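Local atomic coordinates of histidine triad (HIT) protein (Sinorhizobium meliloti, PDB entry 3NRD), a protein that probably binds nucleotides and, like other histidine triad (HIT) proteins, may cleave or transfer nucleotidyl groups. Residues 65-70 with 94-99; 58-63 with 90-95; 26-31 with 122-127. One frame throughout, in Å; residues are numbered along the deposited sequence.

Overall arrangement
Three contacts hold helices against one antiparallel sheet in this C-terminal part of a longer natural protein. Contacts 1 and 2 use two parts of helix 54-75, about two turns apart, against strand 94-99 and the loop leading into it; their centres lie about 11 Å apart and they share V94 and H95. H93 and H95 both bind a sulfate at the probable active site. Contact 3 brings the C-terminal helix 121-134 onto strand 24-29, its centre about 14 Å from that of contact 1 and about 19 Å from that of contact 2. V67 CG2 packs 4.0 Å from CE of selenomethionine M26, joining contacts 1 and 3 through the core.

Contact 1: 65-70 with 94-99; sequences NLVAAG and VHVIAR. With SO4 (sulfate ion), chain H.
The CA atoms of A68 and V96 stand 6.2 Å apart where helix 54-75 lies against strand 94-99, the helix-on-sheet layer of the HIT fold. Residues 65-70 are helical throughout and 94-99 are extended, with strands 36-41 and 79-84 as antiparallel neighbours of the latter. The alternation of the strand sends V96 toward the helix and H95 to the other face of the sheet.

V96 carries the packing through one branch. Its CG1 is anti to the backbone N (chi1 -178°), and this aims the methyl at the helix backbone, 3.7 Å from A68 CA. The same CG1 lies 3.9 Å from A68 CB; the small side chain of A68 lets the strand approach this close. Alongside, V67 CG1 meets V96 CG1 at 4.2 Å, the two branched side chains crossing at a slant. The three residues are buried, and the core continues through I80, which touches both A68 and V96, and through L37 and L39 of strand 36-41, which V67 touches. F50 of the second subunit packs on A68 as well, so the helix is also part of the dimer interface.

On the far face, H95 matches the last histidine of the histidine triad motif, whose first position is held here by Q91, and its ring meets a sulfate at the edge. W36 NE1 hydrogen-bonds ND1, the other ring nitrogen, and W111 packs edge-to-face with the imidazole. A leucine in place of H95 would probably leave the sulfate without one of its N-H donors and W36 NE1 without its imidazole mate. The anion, probably from the crystallisation liquor, may mark a phosphate site: H95 NE2 donates to its O1 over 2.7 Å, nearly straight at 170°.

Contact 2: 58-63 with 90-95; sequences AMLTFE and RQLHVH. With SO4 (sulfate ion), chain H.
L60 extends from helix 54-75 with CG directed away from its amide nitrogen (chi1 174°), while V94 turns CG2 anti to its carbonyl carbon, and the two side chains reach toward each other tip to tip. Both L60 methyls, CD1 and CD2, lie 4.1 Å from V94 CG2. CD2 also approaches L92 CD2 at 4.3 Å. L92 and V94 thus offer two apolar methyl groups to one leucine, and C24 of strand 24-29 touches L60 as well.

Between L92 and V94 in sequence, H93 points away from the helix, in the alternating pattern of the HIT motif. Its ND1 donates to Q91 O at 2.7 Å, in the ring plane and nearly along the C=O axis, which fixes the rotation of the imidazole. At the other nitrogen, NE2 donates to sulfate O2 over 2.7 Å at 161°; the backbone N of G86 also bonds the anion.

The contact is therefore apolar toward the helix and polar behind it. The bond to Q91 O probably sets H93 so that NE2 faces the anion, consistent with H93 matching the middle histidine of the motif, which in relatives attacks the alpha-phosphate.

Contact 3: 26-31 with 122-127; sequences MRLMND and EEHRTF
An apolar helix-on-sheet contact, centred on L28, seats the C-terminal helix 121-134 against strand 24-29 of the HIT-fold sheet, on the face that also carries helix 54-75. The nearest CA pair across the contact, L28 and H124, is 8.1 Å apart, a separation bridged by side chains.

L28, buried and with CG swung to the side remote from the amide nitrogen (chi1 173°), sends its two methyls to different partners one helical turn apart. CD2 meets H124 at the root of its side chain, 3.5 Å from CB. CD1 comes to the edge of the F127 ring, near its plane, and sits 3.9 Å from both CD2 and CE2 of F127. The leucine and phenylalanine side chains run at about a right angle to each other.

Neighbours extend the packing: L37 and W119 touch L28, I16 touches H124, and F127 packs on L71 and T75 of helix 54-75, while its ring meets that of W119 with the planes about 15° apart. The chain leaving the strand makes an inverse gamma turn centred on N30. There N30 OD1 bonds W119 N and D31 OD1 bonds E117 N, tying the approach to the C-terminal helix to the end of the strand.

On the helix itself E122 O takes two donors from T126: the backbone N at 2.9 Å, and OG1 at 3.2 Å, the hydroxyl arriving from above the carbonyl plane.

Contact 1: 65-70 with 94-99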
loop_
_atom_site.group_PDB
_atom_site.type_symbol
_atom_site.label_atom_id
_atom_site.label_comp_id
_atom_site.label_asym_id
_atom_site.label_seq_id
_atom_site.Cartn_x
_atom_site.Cartn_y
_atom_site.Cartn_z
ATOM N N ASN A 65 5.284 -0.751 -9.720
ATOM C CA ASN A 65 4.367 -0.209 -10.681
ATOM C C ASN A 65 4.422 -0.989 -11.984
ATOM O O ASN A 65 3.371 -1.204 -12.603
ATOM C CB ASN A 65 4.613 1.303 -10.872
ATOM C CG ASN A 65 4.246 2.118 -9.605
ATOM O OD1 ASN A 65 3.682 1.568 -8.663
ATOM N ND2 ASN A 65 4.603 3.397 -9.572
ATOM N N LEU A 66 5.635 -1.432 -12.373
ATOM C CA LEU A 66 5.782 -2.363 -13.490
ATOM C C LEU A 66 5.038 -3.656 -13.207
ATOM O O LEU A 66 4.370 -4.154 -14.066
ATOM C CB LEU A 66 7.263 -2.660 -13.755
ATOM C CG LEU A 66 7.653 -3.485 -14.961
ATOM C CD1 LEU A 66 7.683 -2.646 -16.233
ATOM C CD2 LEU A 66 9.027 -4.156 -14.697
ATOM N N VAL A 67 5.179 -4.200 -12.009
ATOM C CA VAL A 67 4.481 -5.431 -11.647
ATOM C C VAL A 67 2.978 -5.218 -11.583
ATOM O O VAL A 67 2.236 -6.073 -12.031
ATOM C CB VAL A 67 5.026 -6.025 -10.314
ATOM C CG1 VAL A 67 4.114 -7.095 -9.741
ATOM C CG2 VAL A 67 6.424 -6.589 -10.576
ATOM N N ALA A 68 2.533 -4.086 -11.049
ATOM C CA ALA A 68 1.097 -3.786 -10.935
ATOM C C ALA A 68 0.457 -3.734 -12.337
ATOM O O ALA A 68 -0.574 -4.341 -12.563
ATOM C CB ALA A 68 0.876 -2.481 -10.193
ATOM N N ALA A 69 1.095 -3.007 -13.253
ATOM C CA ALA A 69 0.628 -2.926 -14.659
ATOM C C ALA A 69 0.631 -4.311 -15.289
ATOM O O ALA A 69 -0.346 -4.709 -15.912
ATOM C CB ALA A 69 1.492 -1.942 -15.464
ATOM N N GLY A 70 1.701 -5.069 -15.045
ATOM C CA GLY A 70 1.815 -6.428 -15.560
ATOM C C GLY A 70 0.755 -7.361 -15.004
ATOM O O GLY A 70 0.143 -8.112 -15.745
ATOM N N VAL A 94 5.991 -5.676 -0.284
ATOM C CA VAL A 94 4.915 -4.887 -0.863
ATOM C C VAL A 94 3.989 -5.853 -1.540
ATOM O O VAL A 94 4.429 -6.588 -2.453
ATOM C CB VAL A 94 5.409 -3.866 -1.866
ATOM C CG1 VAL A 94 4.219 -3.123 -2.480
ATOM C CG2 VAL A 94 6.387 -2.878 -1.204
ATOM N N HIS A 95 2.735 -5.863 -1.087
ATOM C CA HIS A 95 1.661 -6.627 -1.682
ATOM C C HIS A 95 1.190 -5.924 -2.950
ATOM O O HIS A 95 1.016 -4.709 -2.938
ATOM C CB HIS A 95 0.463 -6.743 -0.722
ATOM C CG HIS A 95 0.793 -7.297 0.639
ATOM N ND1 HIS A 95 0.836 -8.644 0.907
ATOM C CD2 HIS A 95 1.034 -6.676 1.819
ATOM C CE1 HIS A 95 1.125 -8.835 2.185
ATOM N NE2 HIS A 95 1.227 -7.655 2.771
ATOM N N VAL A 96 0.977 -6.683 -4.029
ATOM C CA VAL A 96 0.432 -6.190 -5.290
ATOM C C VAL A 96 -0.610 -7.196 -5.714
ATOM O O VAL A 96 -0.274 -8.313 -6.115
ATOM C CB VAL A 96 1.492 -6.072 -6.384
ATOM C CG1 VAL A 96 0.865 -5.489 -7.694
ATOM C CG2 VAL A 96 2.666 -5.243 -5.904
ATOM N N ILE A 97 -1.872 -6.808 -5.587
ATOM C CA ILE A 97 -2.986 -7.747 -5.610
ATOM C C ILE A 97 -3.974 -7.341 -6.709
ATOM O O ILE A 97 -4.342 -6.171 -6.792
ATOM C CB ILE A 97 -3.750 -7.755 -4.297
ATOM C CG1 ILE A 97 -2.836 -8.073 -3.089
ATOM C CG2 ILE A 97 -4.889 -8.763 -4.377
ATOM C CD1 ILE A 97 -3.227 -7.351 -1.839
ATOM N N ALA A 98 -4.403 -8.293 -7.528
ATOM C CA ALA A 98 -5.388 -8.058 -8.608
ATOM C C ALA A 98 -6.806 -8.248 -8.074
ATOM O O ALA A 98 -7.111 -9.285 -7.506
ATOM C CB ALA A 98 -5.153 -9.008 -9.738
ATOM N N ARG A 99 -7.680 -7.286 -8.316
ATOM C CA ARG A 99 -9.041 -7.306 -7.777
ATOM C C ARG A 99 -10.122 -7.026 -8.821
ATOM O O ARG A 99 -9.880 -6.388 -9.857
ATOM C CB ARG A 99 -9.247 -6.252 -6.701
ATOM C CG ARG A 99 -8.265 -6.241 -5.581
ATOM C CD ARG A 99 -8.336 -7.449 -4.707
ATOM N NE ARG A 99 -9.647 -7.700 -4.108
ATOM C CZ ARG A 99 -10.120 -7.208 -2.969
ATOM N NH1 ARG A 99 -9.420 -6.350 -2.233
ATOM N NH2 ARG A 99 -11.327 -7.602 -2.551
HETATM S S SO4 H . 1.825 -8.319 6.173
HETATM O O1 SO4 H . 1.997 -7.179 5.273
HETATM O O2 SO4 H . 2.237 -9.479 5.420
HETATM O O3 SO4 H . 2.677 -8.246 7.335
HETATM O O4 SO4 H . 0.496 -8.513 6.643
#

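Contact 2: 58-63 with 90-95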
loop_
_atom_site.group_PDB
_atom_site.type_symbol
_atom_site.label_atom_id
_atom_site.label_comp_id
_atom_site.label_asym_id
_atom_site.label_seq_id
_atom_site.Cartn_x
_atom_site.Cartn_y
_atom_site.Cartn_z
ATOM N N ALA A 58 13.121 4.539 -5.205
ATOM C CA ALA A 58 12.806 4.764 -6.617
ATOM C C ALA A 58 12.716 3.453 -7.366
ATOM O O ALA A 58 11.773 3.254 -8.135
ATOM C CB ALA A 58 13.884 5.679 -7.286
HETATM N N MSE A 59 13.720 2.590 -7.170
HETATM C CA MSE A 59 13.749 1.241 -7.746
HETATM C C MSE A 59 12.489 0.474 -7.358
HETATM O O MSE A 59 11.873 -0.206 -8.203
HETATM C CB MSE A 59 14.963 0.404 -7.267
HETATM C CG MSE A 59 16.302 0.455 -8.078
HETATM SE SE MSE A 59 16.166 0.009 -9.928
HETATM C CE MSE A 59 14.523 -0.932 -10.042
ATOM N N LEU A 60 12.128 0.547 -6.075
ATOM C CA LEU A 60 10.944 -0.172 -5.577
ATOM C C LEU A 60 9.657 0.370 -6.191
ATOM O O LEU A 60 8.739 -0.385 -6.449
ATOM C CB LEU A 60 10.839 -0.095 -4.048
ATOM C CG LEU A 60 9.577 -0.671 -3.392
ATOM C CD1 LEU A 60 9.495 -2.174 -3.753
ATOM C CD2 LEU A 60 9.572 -0.416 -1.855
ATOM N N THR A 61 9.566 1.692 -6.311
ATOM C CA THR A 61 8.395 2.347 -6.926
ATOM C C THR A 61 8.119 1.768 -8.289
ATOM O O THR A 61 7.033 1.296 -8.560
ATOM C CB THR A 61 8.622 3.890 -7.013
ATOM O OG1 THR A 61 8.718 4.386 -5.678
ATOM C CG2 THR A 61 7.502 4.601 -7.763
ATOM N N PHE A 62 9.141 1.744 -9.113
ATOM C CA PHE A 62 8.963 1.370 -10.516
ATOM C C PHE A 62 8.876 -0.117 -10.725
ATOM O O PHE A 62 8.192 -0.545 -11.633
ATOM C CB PHE A 62 10.047 2.035 -11.357
ATOM C CG PHE A 62 9.841 3.517 -11.415
ATOM C CD1 PHE A 62 8.712 4.034 -12.035
ATOM C CD2 PHE A 62 10.696 4.370 -10.806
ATOM C CE1 PHE A 62 8.468 5.372 -12.050
ATOM C CE2 PHE A 62 10.462 5.710 -10.844
ATOM C CZ PHE A 62 9.353 6.210 -11.476
ATOM N N GLU A 63 9.575 -0.882 -9.898
ATOM C CA GLU A 63 9.384 -2.334 -9.862
ATOM C C GLU A 63 7.954 -2.633 -9.428
ATOM O O GLU A 63 7.315 -3.454 -10.049
ATOM C CB GLU A 63 10.421 -3.052 -8.957
ATOM C CG GLU A 63 11.759 -3.232 -9.679
ATOM C CD GLU A 63 12.854 -3.934 -8.844
ATOM O OE1 GLU A 63 12.561 -4.474 -7.757
ATOM O OE2 GLU A 63 14.033 -3.954 -9.280
ATOM N N ARG A 90 7.825 -8.217 9.705
ATOM C CA ARG A 90 8.430 -6.866 9.687
ATOM C C ARG A 90 9.347 -6.561 8.521
ATOM O O ARG A 90 9.468 -5.411 8.154
ATOM C CB ARG A 90 9.219 -6.593 10.979
ATOM C CG ARG A 90 8.329 -6.307 12.144
ATOM C CD ARG A 90 7.597 -4.972 11.979
ATOM N NE ARG A 90 6.378 -4.963 12.781
ATOM C CZ ARG A 90 6.249 -4.387 13.972
ATOM N NH1 ARG A 90 7.242 -3.690 14.551
ATOM N NH2 ARG A 90 5.084 -4.502 14.586
ATOM N N GLN A 91 10.017 -7.565 7.985
ATOM C CA GLN A 91 10.765 -7.416 6.762
ATOM C C GLN A 91 9.882 -6.791 5.663
ATOM O O GLN A 91 8.778 -7.272 5.405
ATOM C CB GLN A 91 11.261 -8.778 6.305
ATOM C CG GLN A 91 12.092 -8.740 5.051
ATOM C CD GLN A 91 12.717 -10.064 4.766
ATOM O OE1 GLN A 91 12.041 -10.992 4.323
ATOM N NE2 GLN A 91 13.994 -10.183 5.050
ATOM N N LEU A 92 10.380 -5.700 5.077
ATOM C CA LEU A 92 9.638 -4.917 4.117
ATOM C C LEU A 92 9.195 -5.820 2.956
ATOM O O LEU A 92 10.009 -6.489 2.361
ATOM C CB LEU A 92 10.483 -3.742 3.573
ATOM C CG LEU A 92 9.837 -2.897 2.426
ATOM C CD1 LEU A 92 8.422 -2.334 2.799
ATOM C CD2 LEU A 92 10.769 -1.765 2.014
ATOM N N HIS A 93 7.893 -5.865 2.691
ATOM C CA HIS A 93 7.383 -6.514 1.502
ATOM C C HIS A 93 6.140 -5.782 1.035
ATOM O O HIS A 93 5.354 -5.290 1.858
ATOM C CB HIS A 93 7.134 -7.993 1.744
ATOM C CG HIS A 93 6.180 -8.268 2.855
ATOM N ND1 HIS A 93 6.476 -8.013 4.184
ATOM C CD2 HIS A 93 4.937 -8.799 2.837
ATOM C CE1 HIS A 93 5.440 -8.353 4.925
ATOM N NE2 HIS A 93 4.486 -8.804 4.128
ATOM N N VAL A 94 5.991 -5.676 -0.284
ATOM C CA VAL A 94 4.915 -4.887 -0.863
ATOM C C VAL A 94 3.989 -5.853 -1.540
ATOM O O VAL A 94 4.429 -6.588 -2.453
ATOM C CB VAL A 94 5.409 -3.866 -1.866
ATOM C CG1 VAL A 94 4.219 -3.123 -2.480
ATOM C CG2 VAL A 94 6.387 -2.878 -1.204
ATOM N N HIS A 95 2.735 -5.863 -1.087
ATOM C CA HIS A 95 1.661 -6.627 -1.682
ATOM C C HIS A 95 1.190 -5.924 -2.950
ATOM O O HIS A 95 1.016 -4.709 -2.938
ATOM C CB HIS A 95 0.463 -6.743 -0.722
ATOM C CG HIS A 95 0.793 -7.297 0.639
ATOM N ND1 HIS A 95 0.836 -8.644 0.907
ATOM C CD2 HIS A 95 1.034 -6.676 1.819
ATOM C CE1 HIS A 95 1.125 -8.835 2.185
ATOM N NE2 HIS A 95 1.227 -7.655 2.771
HETATM S S SO4 H . 1.825 -8.319 6.173
HETATM O O1 SO4 H . 1.997 -7.179 5.273
HETATM O O2 SO4 H . 2.237 -9.479 5.420
HETATM O O3 SO4 H . 2.677 -8.246 7.335
HETATM O O4 SO4 H . 0.496 -8.513 6.643
#

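Contact 3: 26-31 with 122-127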
loop_
_atom_site.group_PDB
_atom_site.type_symbol
_atom_site.label_atom_id
_atom_site.label_comp_id
_atom_site.label_asym_id
_atom_site.label_seq_id
_atom_site.Cartn_x
_atom_site.Cartn_y
_atom_site.Cartn_z
HETATM N N MSE A 26 10.335 -11.580 -6.183
HETATM C CA MSE A 26 8.897 -11.680 -6.409
HETATM C C MSE A 26 8.416 -13.025 -5.930
HETATM O O MSE A 26 9.015 -14.065 -6.265
HETATM C CB MSE A 26 8.544 -11.594 -7.885
HETATM C CG MSE A 26 8.852 -10.313 -8.525
HETATM SE SE MSE A 26 8.198 -10.247 -10.393
HETATM C CE MSE A 26 6.382 -10.528 -9.913
ATOM N N ARG A 27 7.330 -13.018 -5.169
ATOM C CA ARG A 27 6.680 -14.247 -4.765
ATOM C C ARG A 27 5.205 -14.159 -5.017
ATOM O O ARG A 27 4.642 -13.109 -4.908
ATOM C CB ARG A 27 6.912 -14.525 -3.303
ATOM C CG ARG A 27 8.364 -14.644 -2.971
ATOM C CD ARG A 27 8.602 -14.964 -1.529
ATOM N NE ARG A 27 8.492 -16.377 -1.190
ATOM C CZ ARG A 27 9.401 -17.309 -1.452
ATOM N NH1 ARG A 27 10.497 -17.039 -2.151
ATOM N NH2 ARG A 27 9.190 -18.551 -1.030
ATOM N N LEU A 28 4.601 -15.291 -5.338
ATOM C CA LEU A 28 3.163 -15.400 -5.483
ATOM C C LEU A 28 2.678 -15.833 -4.138
ATOM O O LEU A 28 3.070 -16.904 -3.685
ATOM C CB LEU A 28 2.806 -16.451 -6.546
ATOM C CG LEU A 28 1.341 -16.831 -6.749
ATOM C CD1 LEU A 28 0.533 -15.635 -7.393
ATOM C CD2 LEU A 28 1.236 -18.136 -7.554
HETATM N N MSE A 29 1.864 -15.029 -3.480
HETATM C CA MSE A 29 1.247 -15.407 -2.220
HETATM C C MSE A 29 0.430 -16.652 -2.491
HETATM O O MSE A 29 -0.326 -16.685 -3.479
HETATM C CB MSE A 29 0.355 -14.275 -1.700
HETATM C CG MSE A 29 -0.360 -14.551 -0.407
HETATM SE SE MSE A 29 0.821 -14.674 1.089
HETATM C CE MSE A 29 0.965 -12.778 1.542
ATOM N N ASN A 30 0.580 -17.674 -1.644
ATOM C CA ASN A 30 -0.079 -18.922 -1.911
ATOM C C ASN A 30 -1.528 -18.904 -1.414
ATOM O O ASN A 30 -1.915 -19.655 -0.518
ATOM C CB ASN A 30 0.698 -20.073 -1.330
ATOM C CG ASN A 30 0.238 -21.413 -1.877
ATOM O OD1 ASN A 30 -0.544 -21.491 -2.825
ATOM N ND2 ASN A 30 0.742 -22.466 -1.291
ATOM N N ASP A 31 -2.328 -18.063 -2.058
ATOM C CA ASP A 31 -3.730 -17.946 -1.777
ATOM C C ASP A 31 -4.336 -17.618 -3.118
ATOM O O ASP A 31 -4.308 -16.488 -3.529
ATOM C CB ASP A 31 -3.963 -16.852 -0.765
ATOM C CG ASP A 31 -5.384 -16.773 -0.313
ATOM O OD1 ASP A 31 -6.284 -17.408 -0.909
ATOM O OD2 ASP A 31 -5.601 -16.070 0.684
ATOM N N GLU A 122 0.626 -26.954 -10.949
ATOM C CA GLU A 122 0.740 -26.560 -12.364
ATOM C C GLU A 122 0.085 -25.202 -12.655
ATOM O O GLU A 122 0.667 -24.395 -13.404
ATOM C CB GLU A 122 0.204 -27.624 -13.342
ATOM C CG GLU A 122 0.148 -27.101 -14.798
ATOM C CD GLU A 122 0.141 -28.180 -15.809
ATOM O OE1 GLU A 122 -0.913 -28.824 -15.997
ATOM O OE2 GLU A 122 1.202 -28.372 -16.441
ATOM N N GLU A 123 -1.077 -24.949 -12.046
ATOM C CA GLU A 123 -1.757 -23.674 -12.236
ATOM C C GLU A 123 -0.891 -22.484 -11.796
ATOM O O GLU A 123 -0.834 -21.484 -12.514
ATOM C CB GLU A 123 -3.115 -23.671 -11.546
ATOM C CG GLU A 123 -4.165 -24.377 -12.391
ATOM C CD GLU A 123 -5.334 -24.888 -11.587
ATOM O OE1 GLU A 123 -5.847 -24.122 -10.752
ATOM O OE2 GLU A 123 -5.732 -26.056 -11.797
ATOM N N HIS A 124 -0.191 -22.585 -10.659
ATOM C CA HIS A 124 0.717 -21.458 -10.301
ATOM C C HIS A 124 1.949 -21.356 -11.197
ATOM O O HIS A 124 2.443 -20.237 -11.427
ATOM C CB HIS A 124 1.095 -21.355 -8.797
ATOM C CG HIS A 124 1.928 -22.451 -8.235
ATOM N ND1 HIS A 124 3.279 -22.569 -8.496
ATOM C CD2 HIS A 124 1.641 -23.381 -7.287
ATOM C CE1 HIS A 124 3.768 -23.572 -7.793
ATOM N NE2 HIS A 124 2.801 -24.070 -7.039
ATOM N N ARG A 125 2.415 -22.473 -11.740
ATOM C CA ARG A 125 3.513 -22.417 -12.721
ATOM C C ARG A 125 3.061 -21.681 -13.991
ATOM O O ARG A 125 3.783 -20.822 -14.494
ATOM C CB ARG A 125 4.098 -23.818 -13.024
ATOM C CG ARG A 125 4.909 -24.421 -11.854
ATOM C CD ARG A 125 5.994 -25.406 -12.316
ATOM N NE ARG A 125 5.470 -26.376 -13.287
ATOM C CZ ARG A 125 4.898 -27.557 -13.018
ATOM N NH1 ARG A 125 4.790 -28.043 -11.782
ATOM N NH2 ARG A 125 4.445 -28.286 -14.037
ATOM N N THR A 126 1.857 -21.983 -14.467
ATOM C CA THR A 126 1.293 -21.326 -15.644
ATOM C C THR A 126 1.087 -19.838 -15.369
ATOM O O THR A 126 1.513 -18.993 -16.151
ATOM C CB THR A 126 -0.050 -21.997 -16.080
ATOM O OG1 THR A 126 0.203 -23.357 -16.412
ATOM C CG2 THR A 126 -0.674 -21.320 -17.309
ATOM N N PHE A 127 0.474 -19.522 -14.237
ATOM C CA PHE A 127 0.277 -18.123 -13.857
ATOM C C PHE A 127 1.591 -17.334 -13.686
ATOM O O PHE A 127 1.677 -16.182 -14.135
ATOM C CB PHE A 127 -0.559 -18.007 -12.583
ATOM C CG PHE A 127 -0.994 -16.597 -12.294
ATOM C CD1 PHE A 127 -1.799 -15.911 -13.205
ATOM C CD2 PHE A 127 -0.575 -15.940 -11.134
ATOM C CE1 PHE A 127 -2.201 -14.591 -12.956
ATOM C CE2 PHE A 127 -0.969 -14.630 -10.874
ATOM C CZ PHE A 127 -1.776 -13.951 -11.794
#